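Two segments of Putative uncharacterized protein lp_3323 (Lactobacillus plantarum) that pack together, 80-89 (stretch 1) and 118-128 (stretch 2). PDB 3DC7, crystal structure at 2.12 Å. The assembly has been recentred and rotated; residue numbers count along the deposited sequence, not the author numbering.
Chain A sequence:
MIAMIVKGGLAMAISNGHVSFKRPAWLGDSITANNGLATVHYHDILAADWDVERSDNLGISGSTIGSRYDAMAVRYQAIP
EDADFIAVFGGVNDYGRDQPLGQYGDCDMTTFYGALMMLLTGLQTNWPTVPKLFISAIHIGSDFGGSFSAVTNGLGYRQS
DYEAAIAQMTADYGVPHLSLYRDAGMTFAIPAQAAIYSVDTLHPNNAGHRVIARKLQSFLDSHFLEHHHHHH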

# COMPACT_ATOMS: atom_id res chain seq x y z
N PRO A 80 11.82 21.75 -16.11
CA PRO A 80 11.68 23.21 -15.91
C PRO A 80 11.71 23.61 -14.43
O PRO A 80 11.14 22.90 -13.59
CB PRO A 80 10.30 23.50 -16.49
CG PRO A 80 10.03 22.39 -17.44
CD PRO A 80 10.71 21.19 -16.90
N GLU A 81 12.36 24.72 -14.13
CA GLU A 81 12.50 25.18 -12.73
C GLU A 81 11.15 25.45 -12.01
O GLU A 81 11.05 25.29 -10.79
CB GLU A 81 13.46 26.37 -12.64
CG GLU A 81 14.89 25.96 -12.23
CD GLU A 81 16.00 26.54 -13.13
OE1 GLU A 81 15.86 27.70 -13.61
OE2 GLU A 81 17.03 25.84 -13.34
N ASP A 82 10.13 25.84 -12.77
CA ASP A 82 8.81 26.11 -12.20
C ASP A 82 7.77 25.01 -12.47
O ASP A 82 6.56 25.27 -12.54
CB ASP A 82 8.31 27.48 -12.65
CG ASP A 82 8.13 27.57 -14.15
OD1 ASP A 82 8.83 26.83 -14.89
OD2 ASP A 82 7.29 28.39 -14.60
N ALA A 83 8.24 23.77 -12.63
CA ALA A 83 7.35 22.61 -12.67
C ALA A 83 6.56 22.55 -11.37
O ALA A 83 7.13 22.72 -10.29
CB ALA A 83 8.17 21.35 -12.83
N ASP A 84 5.24 22.35 -11.46
CA ASP A 84 4.42 22.25 -10.24
C ASP A 84 4.07 20.80 -9.88
O ASP A 84 3.44 20.55 -8.84
CB ASP A 84 3.17 23.14 -10.31
CG ASP A 84 2.08 22.57 -11.18
OD1 ASP A 84 2.36 21.67 -11.99
OD2 ASP A 84 0.93 23.05 -11.07
N PHE A 85 4.47 19.87 -10.75
CA PHE A 85 4.29 18.44 -10.54
C PHE A 85 5.35 17.70 -11.36
O PHE A 85 5.59 18.04 -12.52
CB PHE A 85 2.89 18.00 -10.98
CG PHE A 85 2.65 16.50 -10.90
CD1 PHE A 85 2.65 15.84 -9.67
CD2 PHE A 85 2.39 15.76 -12.05
CE1 PHE A 85 2.41 14.45 -9.59
CE2 PHE A 85 2.16 14.40 -12.00
CZ PHE A 85 2.16 13.73 -10.75
N ILE A 86 5.97 16.71 -10.75
CA ILE A 86 6.94 15.88 -11.46
C ILE A 86 6.58 14.40 -11.35
O ILE A 86 6.46 13.85 -10.25
CB ILE A 86 8.39 16.12 -10.97
CG1 ILE A 86 8.80 17.57 -11.25
CG2 ILE A 86 9.36 15.14 -11.66
CD1 ILE A 86 9.90 18.11 -10.32
N ALA A 87 6.42 13.77 -12.50
CA ALA A 87 6.17 12.35 -12.59
C ALA A 87 7.35 11.65 -13.29
O ALA A 87 7.85 12.12 -14.32
CB ALA A 87 4.89 12.09 -13.34
N VAL A 88 7.80 10.54 -12.70
CA VAL A 88 8.82 9.70 -13.32
C VAL A 88 8.25 8.33 -13.63
O VAL A 88 7.73 7.65 -12.75
CB VAL A 88 10.09 9.58 -12.45
CG1 VAL A 88 11.14 8.71 -13.15
CG2 VAL A 88 10.64 10.96 -12.12
N PHE A 89 8.36 7.94 -14.89
CA PHE A 89 7.78 6.69 -15.37
C PHE A 89 8.89 5.86 -16.04
O PHE A 89 9.10 5.92 -17.25
CB PHE A 89 6.62 7.03 -16.31
CG PHE A 89 5.70 5.86 -16.62
CD1 PHE A 89 6.12 4.54 -16.50
CD2 PHE A 89 4.43 6.11 -17.09
CE1 PHE A 89 5.29 3.50 -16.81
CE2 PHE A 89 3.57 5.06 -17.42
CZ PHE A 89 4.00 3.75 -17.28
N MSE A 118 20.57 8.72 -7.10
CA MSE A 118 20.94 10.00 -7.64
C MSE A 118 19.75 10.75 -8.22
O MSE A 118 19.64 11.96 -8.03
CB MSE A 118 22.06 9.86 -8.65
CG MSE A 118 23.38 9.60 -7.96
SE MSE A 118 24.61 8.98 -9.29
CE MSE A 118 25.22 10.75 -9.90
N LEU A 119 18.87 10.03 -8.91
CA LEU A 119 17.64 10.64 -9.43
C LEU A 119 16.83 11.25 -8.28
O LEU A 119 16.53 12.43 -8.30
CB LEU A 119 16.78 9.61 -10.17
CG LEU A 119 15.86 10.01 -11.34
CD1 LEU A 119 14.67 9.07 -11.41
CD2 LEU A 119 15.36 11.43 -11.31
N LEU A 120 16.50 10.43 -7.28
CA LEU A 120 15.73 10.86 -6.12
C LEU A 120 16.37 11.99 -5.31
O LEU A 120 15.66 12.87 -4.83
CB LEU A 120 15.44 9.66 -5.20
CG LEU A 120 14.46 8.65 -5.80
CD1 LEU A 120 14.51 7.32 -5.05
CD2 LEU A 120 13.06 9.24 -5.83
N THR A 121 17.69 11.95 -5.14
CA THR A 121 18.41 13.04 -4.46
C THR A 121 18.34 14.33 -5.29
O THR A 121 18.03 15.39 -4.77
CB THR A 121 19.88 12.67 -4.18
OG1 THR A 121 19.91 11.45 -3.43
CG2 THR A 121 20.59 13.78 -3.39
N GLY A 122 18.59 14.22 -6.59
CA GLY A 122 18.45 15.35 -7.50
C GLY A 122 17.11 16.04 -7.40
O GLY A 122 17.04 17.28 -7.31
N LEU A 123 16.04 15.25 -7.42
CA LEU A 123 14.68 15.79 -7.42
C LEU A 123 14.32 16.51 -6.12
O LEU A 123 13.67 17.56 -6.15
CB LEU A 123 13.66 14.68 -7.69
CG LEU A 123 13.63 14.05 -9.08
CD1 LEU A 123 12.83 12.76 -9.09
CD2 LEU A 123 13.10 15.02 -10.11
N GLN A 124 14.74 15.93 -5.00
CA GLN A 124 14.39 16.44 -3.67
C GLN A 124 15.22 17.66 -3.32
O GLN A 124 14.77 18.53 -2.58
CB GLN A 124 14.57 15.36 -2.60
CG GLN A 124 13.62 14.16 -2.68
CD GLN A 124 12.15 14.54 -2.50
OE1 GLN A 124 11.62 15.36 -3.24
NE2 GLN A 124 11.48 13.91 -1.53
N THR A 125 16.45 17.71 -3.86
CA THR A 125 17.35 18.83 -3.66
C THR A 125 16.87 20.02 -4.44
O THR A 125 16.80 21.13 -3.90
CB THR A 125 18.78 18.46 -4.07
OG1 THR A 125 19.21 17.33 -3.29
CG2 THR A 125 19.74 19.61 -3.84
N ASN A 126 16.50 19.81 -5.71
CA ASN A 126 16.20 20.95 -6.59
C ASN A 126 14.74 21.38 -6.68
O ASN A 126 14.46 22.50 -7.07
CB ASN A 126 16.80 20.72 -7.98
CG ASN A 126 18.31 20.62 -7.93
OD1 ASN A 126 19.00 21.64 -7.75
ND2 ASN A 126 18.85 19.41 -8.05
N TRP A 127 13.81 20.49 -6.34
CA TRP A 127 12.38 20.83 -6.26
C TRP A 127 11.81 20.35 -4.91
O TRP A 127 10.93 19.49 -4.87
CB TRP A 127 11.61 20.20 -7.42
CG TRP A 127 12.04 20.67 -8.78
CD1 TRP A 127 11.53 21.73 -9.49
CD2 TRP A 127 13.05 20.08 -9.62
NE1 TRP A 127 12.17 21.83 -10.70
CE2 TRP A 127 13.10 20.84 -10.81
CE3 TRP A 127 13.92 18.99 -9.47
CZ2 TRP A 127 13.99 20.54 -11.85
CZ3 TRP A 127 14.79 18.70 -10.50
CH2 TRP A 127 14.82 19.47 -11.67
N PRO A 128 12.31 20.91 -3.80
CA PRO A 128 11.94 20.41 -2.46
C PRO A 128 10.45 20.52 -2.11
O PRO A 128 9.93 19.68 -1.38
CB PRO A 128 12.79 21.26 -1.51
CG PRO A 128 13.16 22.49 -2.31
CD PRO A 128 13.27 22.03 -3.73

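A strand and a helix lie side by side here, running almost exactly antiparallel: for strand 85-89 and helix 118-126, the N-to-C directions of the two axes make an angle of 176°, and the axes come no closer than 11.6 Å. That spacing leaves a gap to be filled by side chains, and the CA atoms bear it out, with Ile 86 CA 8.7 Å from Leu 123 CA and Val 88 CA 9.7 Å from Leu 119 CA. Ahead of the strand, Pro 80 to Ala 83 form a type I beta turn, closed by Ala 83 N donating to Pro 80 O at 3.2 Å. At the other stretch, Trp 127 is the first residue to leave helical phi/psi, although its N still donates to Leu 123 O at 2.9 Å. Because the two stretches run in opposite directions, the turn before the strand meets the end of the helix, where Glu 81 CA and Trp 127 CA are 7.8 Å apart.

The side chains follow two simple periodicities. On the strand, every second residue faces the helix: Ile 86 and Val 88 point toward it, while Phe 85, Ala 87 and Phe 89 are out of its reach. A spacing of four brings Leu 119 and Leu 123 on the helix, and Trp 127 just past its end, to the same side. Two beta-branched residues thus meet two leucines and a tryptophan, all of them buried. Branching at CB suits extended backbone and spreads methyl groups close to the main chain, while the leucines reach across from the helix with their delta methyls, and Ile 86 extends its own CD1.

The pairing is staggered. Val 88 touches both leucines, CG1 lying 4.0 Å from Leu 119 CD1 and CG2 4.1 Å from Leu 123 CD1. Ile 86 likewise bridges two helix-side residues: its CG2 is 4.1 Å from Leu 123 CD2, and its CD1 is 3.7 Å from Trp 127 CG. Leu 123, in the m,t rotamer, therefore packs against both strand residues, one through each of its terminal methyls.

Trp 127 gives up the largest area to the contact and combines two kinds of interaction. Ile 86, with chi1 m and chi2 t, places CD1 over one face of the indole, 3.9 Å from the centroid of the five-membered ring and 19° off its normal, a CH-pi contact. At the ring edge, Trp 127 NE1 donates a hydrogen bond to Pro 80 O at 3.2 Å, with an N-H...O angle of 145°. The same carbonyl accepts the bond that closes the turn, so Pro 80 O joins the turn to the tryptophan. Its proline ring need not face the helix, since the backbone oxygen makes the contact.

The helix face turned elsewhere is treated differently. Thr 125 OG1 bonds to Thr 121 O at 2.7 Å, and Asn 126 ND2 to Gly 122 O at 2.9 Å, satisfying polar groups locally. The rule is economical: only 310 Å² is buried in total, mostly apolar packing, with one polar anchor at the turn.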